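Local coordinates for protein beta-porphyranase B (Bacteroides plebeius, PDB 4AWD) that hydrolyses the beta-D-galactopyranose-(1->4)-alpha-L-galactopyranose-6-sulfate linkages of the red-algal polysaccharide porphyran, releasing mainly a sulfated disaccharide, at residues A[122-133]-A[276-286]; A[153-161]-A[169-177]. All coordinates share one frame; numbering follows the deposited sequence.

Contact 1. Residues A[122-133]-A[276-286]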
loop_
_atom_site.group_PDB
_atom_site.type_symbol
_atom_site.label_atom_id
_atom_site.label_comp_id
_atom_site.label_asym_id
_atom_site.label_seq_id
_atom_site.Cartn_x
_atom_site.Cartn_y
_atom_site.Cartn_z
ATOM N N GLY A 122 -7.790 -4.942 -8.213
ATOM C CA GLY A 122 -8.519 -3.986 -7.384
ATOM C C GLY A 122 -7.628 -2.891 -6.831
ATOM O O GLY A 122 -6.474 -3.126 -6.509
ATOM N N ALA A 123 -8.173 -1.684 -6.748
ATOM C CA ALA A 123 -7.517 -0.574 -6.078
ATOM C C ALA A 123 -8.523 0.133 -5.189
ATOM O O ALA A 123 -9.410 0.856 -5.690
ATOM C CB ALA A 123 -6.939 0.396 -7.078
ATOM N N VAL A 124 -8.388 -0.086 -3.879
ATOM C CA VAL A 124 -9.230 0.575 -2.859
ATOM C C VAL A 124 -8.529 1.810 -2.270
ATOM O O VAL A 124 -7.355 1.758 -1.929
ATOM C CB VAL A 124 -9.583 -0.409 -1.714
ATOM C CG1 VAL A 124 -10.452 0.246 -0.681
ATOM C CG2 VAL A 124 -10.288 -1.621 -2.258
ATOM N N ALA A 125 -9.256 2.912 -2.144
ATOM C CA ALA A 125 -8.737 4.114 -1.499
ATOM C C ALA A 125 -9.679 4.556 -0.400
ATOM O O ALA A 125 -10.903 4.564 -0.589
ATOM C CB ALA A 125 -8.556 5.242 -2.516
ATOM N N SER A 126 -9.135 4.918 0.753
ATOM C CA SER A 126 -9.960 5.583 1.762
ATOM C C SER A 126 -10.542 6.881 1.191
ATOM O O SER A 126 -9.928 7.550 0.347
ATOM C CB SER A 126 -9.185 5.836 3.068
ATOM O OG SER A 126 -7.968 6.557 2.855
ATOM N N VAL A 127 -11.754 7.200 1.631
ATOM C CA VAL A 127 -12.439 8.414 1.205
ATOM C C VAL A 127 -11.711 9.641 1.759
ATOM O O VAL A 127 -11.483 10.609 1.054
ATOM C CB VAL A 127 -13.937 8.396 1.630
ATOM C CG1 VAL A 127 -14.556 9.795 1.582
ATOM C CG2 VAL A 127 -14.696 7.457 0.736
ATOM N N LYS A 128 -11.327 9.568 3.022
ATOM C CA LYS A 128 -10.651 10.666 3.654
ATOM C C LYS A 128 -9.171 10.555 3.349
ATOM O O LYS A 128 -8.659 9.459 3.101
ATOM C CB LYS A 128 -10.935 10.675 5.152
ATOM C CG LYS A 128 -12.391 10.979 5.510
ATOM C CD LYS A 128 -12.411 11.709 6.838
ATOM C CE LYS A 128 -13.770 11.749 7.511
ATOM N NZ LYS A 128 -13.663 12.542 8.797
ATOM N N ASN A 129 -8.491 11.696 3.332
ATOM C CA ASN A 129 -7.087 11.735 2.988
ATOM C C ASN A 129 -6.243 12.511 4.005
ATOM O O ASN A 129 -5.285 13.184 3.640
ATOM C CB ASN A 129 -6.928 12.335 1.588
ATOM C CG ASN A 129 -7.476 13.741 1.497
ATOM O OD1 ASN A 129 -7.868 14.323 2.507
ATOM N ND2 ASN A 129 -7.527 14.288 0.284
ATOM N N GLN A 130 -6.586 12.387 5.280
ATOM C CA GLN A 130 -5.901 13.132 6.338
ATOM C C GLN A 130 -5.213 12.201 7.330
ATOM O O GLN A 130 -5.056 12.550 8.519
ATOM C CB GLN A 130 -6.897 14.039 7.080
ATOM C CG GLN A 130 -7.590 15.078 6.193
ATOM C CD GLN A 130 -6.605 16.081 5.636
ATOM O OE1 GLN A 130 -5.992 16.835 6.386
ATOM N NE2 GLN A 130 -6.438 16.090 4.310
ATOM N N ALA A 131 -4.821 11.015 6.864
ATOM C CA ALA A 131 -4.066 10.100 7.720
ATOM C C ALA A 131 -2.648 10.630 7.809
ATOM O O ALA A 131 -1.984 10.774 6.787
ATOM C CB ALA A 131 -4.077 8.696 7.163
ATOM N N HIS A 132 -2.205 10.966 9.025
ATOM C CA HIS A 132 -0.844 11.466 9.235
ATOM C C HIS A 132 -0.118 10.626 10.284
ATOM O O HIS A 132 -0.299 9.401 10.320
ATOM C CB HIS A 132 -0.831 12.962 9.608
ATOM C CG HIS A 132 0.332 13.716 9.027
ATOM N ND1 HIS A 132 0.356 15.089 8.930
ATOM C CD2 HIS A 132 1.489 13.282 8.468
ATOM C CE1 HIS A 132 1.487 15.470 8.362
ATOM N NE2 HIS A 132 2.188 14.392 8.064
ATOM N N TYR A 133 0.687 11.272 11.135
ATOM C CA TYR A 133 1.501 10.556 12.134
ATOM C C TYR A 133 0.597 9.702 12.994
ATOM O O TYR A 133 -0.511 10.125 13.382
ATOM C CB TYR A 133 2.342 11.502 13.007
ATOM C CG TYR A 133 3.056 12.583 12.223
ATOM C CD1 TYR A 133 3.762 12.275 11.064
ATOM C CD2 TYR A 133 2.991 13.918 12.613
ATOM C CE1 TYR A 133 4.399 13.255 10.336
ATOM C CE2 TYR A 133 3.646 14.913 11.881
ATOM C CZ TYR A 133 4.346 14.558 10.748
ATOM O OH TYR A 133 4.976 15.504 9.999
ATOM N N PHE A 276 8.070 14.000 5.020
ATOM C CA PHE A 276 6.751 13.400 5.269
ATOM C C PHE A 276 5.826 14.244 6.148
ATOM O O PHE A 276 5.076 13.714 6.968
ATOM C CB PHE A 276 6.871 11.954 5.786
ATOM C CG PHE A 276 7.052 10.933 4.688
ATOM C CD1 PHE A 276 7.771 11.241 3.534
ATOM C CD2 PHE A 276 6.518 9.657 4.816
ATOM C CE1 PHE A 276 7.937 10.304 2.523
ATOM C CE2 PHE A 276 6.676 8.715 3.807
ATOM C CZ PHE A 276 7.388 9.044 2.654
ATOM N N ASP A 277 5.871 15.560 5.940
ATOM C CA ASP A 277 5.041 16.496 6.695
ATOM C C ASP A 277 3.636 16.699 6.105
ATOM O O ASP A 277 2.945 17.653 6.459
ATOM C CB ASP A 277 5.750 17.847 6.880
ATOM C CG ASP A 277 6.091 18.537 5.559
ATOM O OD1 ASP A 277 5.621 18.088 4.478
ATOM O OD2 ASP A 277 6.862 19.539 5.612
ATOM N N ARG A 278 3.224 15.809 5.210
ATOM C CA ARG A 278 1.900 15.904 4.610
ATOM C C ARG A 278 1.078 14.630 4.830
ATOM O O ARG A 278 1.595 13.517 4.664
ATOM C CB ARG A 278 2.004 16.171 3.116
ATOM C CG ARG A 278 2.378 17.580 2.711
ATOM C CD ARG A 278 2.412 17.632 1.184
ATOM N NE ARG A 278 1.142 17.136 0.648
ATOM C CZ ARG A 278 0.972 16.595 -0.557
ATOM N NH1 ARG A 278 1.996 16.468 -1.405
ATOM N NH2 ARG A 278 -0.237 16.192 -0.914
ATOM N N PRO A 279 -0.215 14.788 5.168
ATOM C CA PRO A 279 -1.090 13.630 5.373
ATOM C C PRO A 279 -1.355 12.852 4.066
ATOM O O PRO A 279 -1.034 13.342 2.964
ATOM C CB PRO A 279 -2.371 14.270 5.896
ATOM C CG PRO A 279 -2.400 15.629 5.210
ATOM C CD PRO A 279 -0.963 16.067 5.220
ATOM N N MET A 280 -1.933 11.655 4.195
ATOM C CA MET A 280 -2.143 10.755 3.058
ATOM C C MET A 280 -3.498 10.068 3.090
ATOM O O MET A 280 -4.202 10.071 4.120
ATOM C CB MET A 280 -1.065 9.662 3.036
ATOM C CG MET A 280 0.336 10.134 2.707
ATOM S SD MET A 280 1.550 8.790 2.811
ATOM C CE MET A 280 3.049 9.744 2.624
ATOM N N PHE A 281 -3.854 9.460 1.961
ATOM C CA PHE A 281 -4.941 8.478 1.920
ATOM C C PHE A 281 -4.384 7.054 1.970
ATOM O O PHE A 281 -3.199 6.838 1.699
ATOM C CB PHE A 281 -5.861 8.690 0.700
ATOM C CG PHE A 281 -5.147 8.752 -0.624
ATOM C CD1 PHE A 281 -4.855 7.593 -1.332
ATOM C CD2 PHE A 281 -4.813 9.974 -1.188
ATOM C CE1 PHE A 281 -4.213 7.653 -2.569
ATOM C CE2 PHE A 281 -4.171 10.051 -2.415
ATOM C CZ PHE A 281 -3.874 8.889 -3.110
ATOM N N ILE A 282 -5.233 6.092 2.336
ATOM C CA ILE A 282 -4.867 4.667 2.283
ATOM C C ILE A 282 -5.113 4.140 0.870
ATOM O O ILE A 282 -6.176 4.395 0.294
ATOM C CB ILE A 282 -5.721 3.810 3.265
ATOM C CG1 ILE A 282 -5.622 4.325 4.707
ATOM C CG2 ILE A 282 -5.342 2.331 3.185
ATOM C CD1 ILE A 282 -4.437 3.791 5.473
ATOM N N HIS A 283 -4.138 3.427 0.310
ATOM C CA HIS A 283 -4.363 2.637 -0.900
ATOM C C HIS A 283 -4.264 1.139 -0.627
ATOM O O HIS A 283 -3.355 0.675 0.055
ATOM C CB HIS A 283 -3.374 3.016 -1.996
ATOM C CG HIS A 283 -4.005 3.688 -3.180
ATOM N ND1 HIS A 283 -3.272 4.397 -4.111
ATOM C CD2 HIS A 283 -5.297 3.756 -3.589
ATOM C CE1 HIS A 283 -4.084 4.869 -5.042
ATOM N NE2 HIS A 283 -5.317 4.496 -4.749
ATOM N N ILE A 284 -5.202 0.373 -1.151
ATOM C CA ILE A 284 -5.129 -1.071 -1.003
ATOM C C ILE A 284 -5.233 -1.655 -2.410
ATOM O O ILE A 284 -6.278 -1.583 -3.033
ATOM C CB ILE A 284 -6.220 -1.630 -0.051
ATOM C CG1 ILE A 284 -6.322 -0.778 1.223
ATOM C CG2 ILE A 284 -5.903 -3.085 0.297
ATOM C CD1 ILE A 284 -7.437 -1.168 2.199
ATOM N N VAL A 285 -4.135 -2.213 -2.905
ATOM C CA VAL A 285 -3.974 -2.404 -4.346
ATOM C C VAL A 285 -3.453 -3.782 -4.756
ATOM O O VAL A 285 -2.575 -4.354 -4.123
ATOM C CB VAL A 285 -3.038 -1.321 -4.934
ATOM C CG1 VAL A 285 -2.691 -1.617 -6.377
ATOM C CG2 VAL A 285 -3.686 0.049 -4.819
ATOM N N THR A 286 -3.988 -4.261 -5.868
ATOM C CA THR A 286 -3.613 -5.522 -6.491
ATOM C C THR A 286 -3.116 -5.195 -7.914
ATOM O O THR A 286 -3.880 -4.709 -8.756
ATOM C CB THR A 286 -4.864 -6.433 -6.485
ATOM O OG1 THR A 286 -4.716 -7.452 -5.479
ATOM C CG2 THR A 286 -5.109 -7.021 -7.800
#
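Val124 and Ile284 face each other as a hydrogen-bonded pair of antiparallel strands, 123-126 and 281-285, in the beta-jelly-roll sandwich of the GH16 family. Backbone bonds run both ways between these two residues, and Thr286 N adds another to Gly122 O. Past Ser126 the first chain loops out at 127-128, comes back beside Phe281 at Asn129, and pairs again at Ala131 and Met280, whose amides exchange a second reciprocal pair of bonds.

At the break a side chain stands in for the main chain. The hydroxyl of Ser126 accepts from Ile282 N (OG to N 2.8 Å) and donates to Lys128 O, so one small polar group serves both the strand end and the turn after it. With chi1 at 54° OG is folded back over its own backbone, where it can meet both partners together.

Apolar contacts divide between the faces. Branched Val124 and Ile284 meet through their CB atoms (3.9 Å) and, beyond the pair, Ile284 packs on Leu96 and Ile98. The other face carries Ala123, Ala125, His283 and Val285 and turns toward the probable substrate-binding Trp75. Small Ala125 lets CD2 of His283 approach its CB to 3.7 Å, while NE2 of that histidine bonds to Ser72.

Near the loop end the His132 ring is sandwiched: Pro279 N lies 3.6 Å above its centre on one face and Tyr133 CE2 covers the opposite one. Phe276 O sits at the edge and takes a hydrogen bond from His132 NE2 of 3.2 Å, with the acceptor only 5° out of the ring plane.

Contact 2. Residues A[153-161]-A[169-177]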
loop_
_atom_site.group_PDB
_atom_site.type_symbol
_atom_site.label_atom_id
_atom_site.label_comp_id
_atom_site.label_asym_id
_atom_site.label_seq_id
_atom_site.Cartn_x
_atom_site.Cartn_y
_atom_site.Cartn_z
ATOM N N LEU A 153 0.056 3.948 1.838
ATOM C CA LEU A 153 -0.521 5.287 1.887
ATOM C C LEU A 153 0.186 6.176 0.868
ATOM O O LEU A 153 1.362 5.954 0.541
ATOM C CB LEU A 153 -0.394 5.902 3.287
ATOM C CG LEU A 153 -1.147 5.225 4.441
ATOM C CD1 LEU A 153 -0.333 4.067 4.941
ATOM C CD2 LEU A 153 -1.411 6.177 5.576
ATOM N N SER A 154 -0.541 7.180 0.382
ATOM C CA SER A 154 -0.047 8.067 -0.644
ATOM C C SER A 154 -0.794 9.380 -0.583
ATOM O O SER A 154 -1.874 9.465 0.012
ATOM C CB SER A 154 -0.290 7.435 -2.016
ATOM O OG SER A 154 0.561 7.988 -2.996
ATOM N N ASN A 155 -0.226 10.401 -1.215
ATOM C CA ASN A 155 -0.945 11.636 -1.442
ATOM C C ASN A 155 -0.708 12.174 -2.855
ATOM O O ASN A 155 0.073 11.615 -3.623
ATOM C CB ASN A 155 -0.637 12.677 -0.356
ATOM C CG ASN A 155 0.842 13.049 -0.282
ATOM O OD1 ASN A 155 1.572 12.947 -1.260
ATOM N ND2 ASN A 155 1.277 13.497 0.880
ATOM N N ARG A 156 -1.409 13.247 -3.194
ATOM C CA ARG A 156 -1.338 13.828 -4.518
ATOM C C ARG A 156 -0.295 14.937 -4.592
ATOM O O ARG A 156 0.058 15.526 -3.575
ATOM C CB ARG A 156 -2.706 14.337 -4.920
ATOM C CG ARG A 156 -3.699 13.209 -5.049
ATOM C CD ARG A 156 -5.079 13.742 -4.845
ATOM N NE ARG A 156 -5.627 14.338 -6.063
ATOM C CZ ARG A 156 -6.651 15.187 -6.085
ATOM N NH1 ARG A 156 -7.244 15.569 -4.944
ATOM N NH2 ARG A 156 -7.074 15.659 -7.253
ATOM N N PRO A 157 0.228 15.197 -5.795
ATOM C CA PRO A 157 1.310 16.165 -5.950
ATOM C C PRO A 157 0.894 17.597 -5.644
ATOM O O PRO A 157 -0.220 17.997 -5.932
ATOM C CB PRO A 157 1.718 16.016 -7.426
ATOM C CG PRO A 157 0.606 15.301 -8.089
ATOM C CD PRO A 157 -0.063 14.476 -7.049
ATOM N N VAL A 158 1.803 18.345 -5.036
ATOM C CA VAL A 158 1.576 19.737 -4.685
ATOM C C VAL A 158 2.603 20.567 -5.446
ATOM O O VAL A 158 3.796 20.220 -5.480
ATOM C CB VAL A 158 1.697 19.946 -3.143
ATOM C CG1 VAL A 158 2.140 21.360 -2.788
ATOM C CG2 VAL A 158 0.385 19.604 -2.454
ATOM N N MET A 159 2.136 21.641 -6.073
ATOM C CA MET A 159 2.999 22.502 -6.880
ATOM C C MET A 159 3.716 23.547 -6.016
ATOM O O MET A 159 3.121 24.141 -5.110
ATOM C CB MET A 159 2.196 23.172 -8.006
ATOM C CG MET A 159 3.033 23.693 -9.168
ATOM S SD MET A 159 3.687 25.368 -8.930
ATOM C CE MET A 159 2.198 26.367 -9.083
ATOM N N LYS A 160 5.004 23.730 -6.297
ATOM C CA LYS A 160 5.812 24.790 -5.697
ATOM C C LYS A 160 6.599 25.460 -6.814
ATOM O O LYS A 160 7.188 24.778 -7.662
ATOM C CB LYS A 160 6.784 24.225 -4.662
ATOM C CG LYS A 160 7.185 25.222 -3.584
ATOM C CD LYS A 160 8.697 25.315 -3.398
ATOM C CE LYS A 160 9.285 24.063 -2.743
ATOM N NZ LYS A 160 10.779 24.110 -2.709
ATOM N N GLU A 161 6.594 26.792 -6.822
ATOM C CA GLU A 161 7.336 27.556 -7.829
ATOM C C GLU A 161 8.774 27.815 -7.398
ATOM O O GLU A 161 9.049 28.158 -6.242
ATOM C CB GLU A 161 6.615 28.863 -8.189
ATOM C CG GLU A 161 5.333 28.635 -9.008
ATOM C CD GLU A 161 4.721 29.911 -9.606
ATOM O OE1 GLU A 161 4.992 31.024 -9.093
ATOM O OE2 GLU A 161 3.955 29.786 -10.598
ATOM N N ILE A 169 10.302 28.247 -12.468
ATOM C CA ILE A 169 10.129 26.846 -12.796
ATOM C C ILE A 169 9.086 26.267 -11.857
ATOM O O ILE A 169 9.189 26.396 -10.629
ATOM C CB ILE A 169 11.452 26.059 -12.675
ATOM C CG1 ILE A 169 12.496 26.609 -13.643
ATOM C CG2 ILE A 169 11.243 24.574 -12.960
ATOM C CD1 ILE A 169 13.947 26.267 -13.252
ATOM N N LYS A 170 8.070 25.650 -12.439
ATOM C CA LYS A 170 7.123 24.881 -11.654
ATOM C C LYS A 170 7.760 23.552 -11.243
ATOM O O LYS A 170 8.434 22.881 -12.045
ATOM C CB LYS A 170 5.820 24.646 -12.429
ATOM C CG LYS A 170 4.986 25.909 -12.654
ATOM C CD LYS A 170 3.649 25.581 -13.296
ATOM C CE LYS A 170 2.878 26.836 -13.685
ATOM N NZ LYS A 170 1.604 26.472 -14.351
ATOM N N THR A 171 7.558 23.193 -9.977
ATOM C CA THR A 171 7.940 21.878 -9.476
ATOM C C THR A 171 6.777 21.205 -8.738
ATOM O O THR A 171 5.862 21.873 -8.248
ATOM C CB THR A 171 9.176 21.942 -8.552
ATOM O OG1 THR A 171 8.784 22.393 -7.249
ATOM C CG2 THR A 171 10.233 22.869 -9.119
ATOM N N TRP A 172 6.823 19.877 -8.669
ATOM C CA TRP A 172 5.821 19.112 -7.945
ATOM C C TRP A 172 6.469 18.061 -7.071
ATOM O O TRP A 172 7.465 17.457 -7.462
ATOM C CB TRP A 172 4.840 18.446 -8.901
ATOM C CG TRP A 172 4.096 19.419 -9.761
ATOM C CD1 TRP A 172 2.894 20.030 -9.484
ATOM C CD2 TRP A 172 4.502 19.891 -11.043
ATOM N NE1 TRP A 172 2.537 20.852 -10.521
ATOM C CE2 TRP A 172 3.508 20.792 -11.488
ATOM C CE3 TRP A 172 5.616 19.644 -11.861
ATOM C CZ2 TRP A 172 3.591 21.444 -12.725
ATOM C CZ3 TRP A 172 5.703 20.298 -13.087
ATOM C CH2 TRP A 172 4.690 21.184 -13.509
ATOM N N SER A 173 5.887 17.863 -5.890
ATOM C CA SER A 173 6.271 16.781 -5.000
ATOM C C SER A 173 5.052 16.079 -4.398
ATOM O O SER A 173 3.975 16.667 -4.265
ATOM C CB SER A 173 7.198 17.292 -3.894
ATOM O OG SER A 173 6.507 18.167 -3.014
ATOM N N SER A 174 5.238 14.805 -4.071
ATOM C CA SER A 174 4.268 14.027 -3.307
ATOM C C SER A 174 5.018 12.944 -2.541
ATOM O O SER A 174 6.227 12.789 -2.708
ATOM C CB SER A 174 3.198 13.414 -4.207
ATOM O OG SER A 174 3.743 12.441 -5.080
ATOM N N GLN A 175 4.311 12.220 -1.680
ATOM C CA GLN A 175 4.932 11.162 -0.894
ATOM C C GLN A 175 4.101 9.887 -0.943
ATOM O O GLN A 175 2.918 9.911 -1.277
ATOM C CB GLN A 175 5.172 11.598 0.557
ATOM C CG GLN A 175 6.073 12.817 0.721
ATOM C CD GLN A 175 5.324 14.136 0.513
ATOM O OE1 GLN A 175 4.237 14.340 1.047
ATOM N NE2 GLN A 175 5.910 15.030 -0.272
ATOM N N GLU A 176 4.738 8.784 -0.584
ATOM C CA GLU A 176 4.172 7.474 -0.741
ATOM C C GLU A 176 4.838 6.558 0.271
ATOM O O GLU A 176 6.068 6.471 0.321
ATOM C CB GLU A 176 4.432 6.961 -2.166
ATOM C CG GLU A 176 3.758 5.645 -2.505
ATOM C CD GLU A 176 3.859 5.316 -3.981
ATOM O OE1 GLU A 176 4.370 6.153 -4.763
ATOM O OE2 GLU A 176 3.442 4.212 -4.371
ATOM N N LEU A 177 4.016 5.886 1.066
ATOM C CA LEU A 177 4.494 5.046 2.149
ATOM C C LEU A 177 3.978 3.630 1.939
ATOM O O LEU A 177 2.783 3.356 2.077
ATOM C CB LEU A 177 4.064 5.629 3.513
ATOM C CG LEU A 177 4.144 4.845 4.841
ATOM C CD1 LEU A 177 5.526 4.291 5.096
ATOM C CD2 LEU A 177 3.729 5.735 6.016
HETATM O O HOH W 1 2.870 9.955 -4.461
HETATM O O HOH W 2 6.117 20.541 -4.119
#
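Met159 reaches the pyrrole side of the Trp172 indole obliquely, its CG 3.2 Å from Trp172 NE1, while Lys170 C lies above one face of the indole, offset toward the rim. The methionine chain, bent at chi2 (-86°) and chi3, carries SD to 5.4 Å from the centroid of the five-membered ring, an oblique Met-aromatic contact, and, crossing the lysine chain at a slant, to 4.0 Å from Lys170 CG. The unbranched thioether can bend at two torsions to lay CB, CG and sulfur beside the indole at this exposed site.

The amides of Asn155 and Gln175 stand nearly perpendicular, 87° apart. Asn155 ND2 donates to Gln175 OE1 (3.1 Å); the acceptor lies in the asparagine amide plane, whereas the donor stands 37° out of the glutamine's. Asn155 OD1 in turn accepts from Gln175 N (2.9 Å), so the short amide replaces a backbone partner exactly where the hairpin 149-163/168-182 changes register by one residue, between two antiparallel ladders. Pro279 O is a further acceptor for Asn155 ND2. A water bonded to Ser174 OG donates to Gln175 O.

On the outer ladder Lys160 O is gripped twice by Thr171, by N and by OG1 (2.9 Å), from opposite faces of the carbonyl plane. On the inner one, Leu153 and Leu177 exchange backbone bonds, and next to them Glu176, the probable nucleophile, packs its CG 4.0 Å from Ser154 OG; its OE1 accepts from Trp210 NE1.

The two contacts share a sheet, since strand 281-285 of contact 1 lies beside strand 149-163 of contact 2, and Phe281 N bonds to Ser154 O at 2.8 Å. Contact 1 is mostly buried, near the centre of the chain, and joins segments far apart in sequence; contact 2 is a local hairpin nested between them, running from a buried end outward to an exposed one. Contact 1 pairs small and branched apolar residues in its strands and uses a serine and a histidine beyond them; contact 2 relies more on amides, hydroxyls and water, with a Met-Trp pair at its exposed end. Contact 2 carries the probable nucleophile, while His283 and Val285 of contact 1 adjoin Trp75 and Glu287, which probably bind substrate.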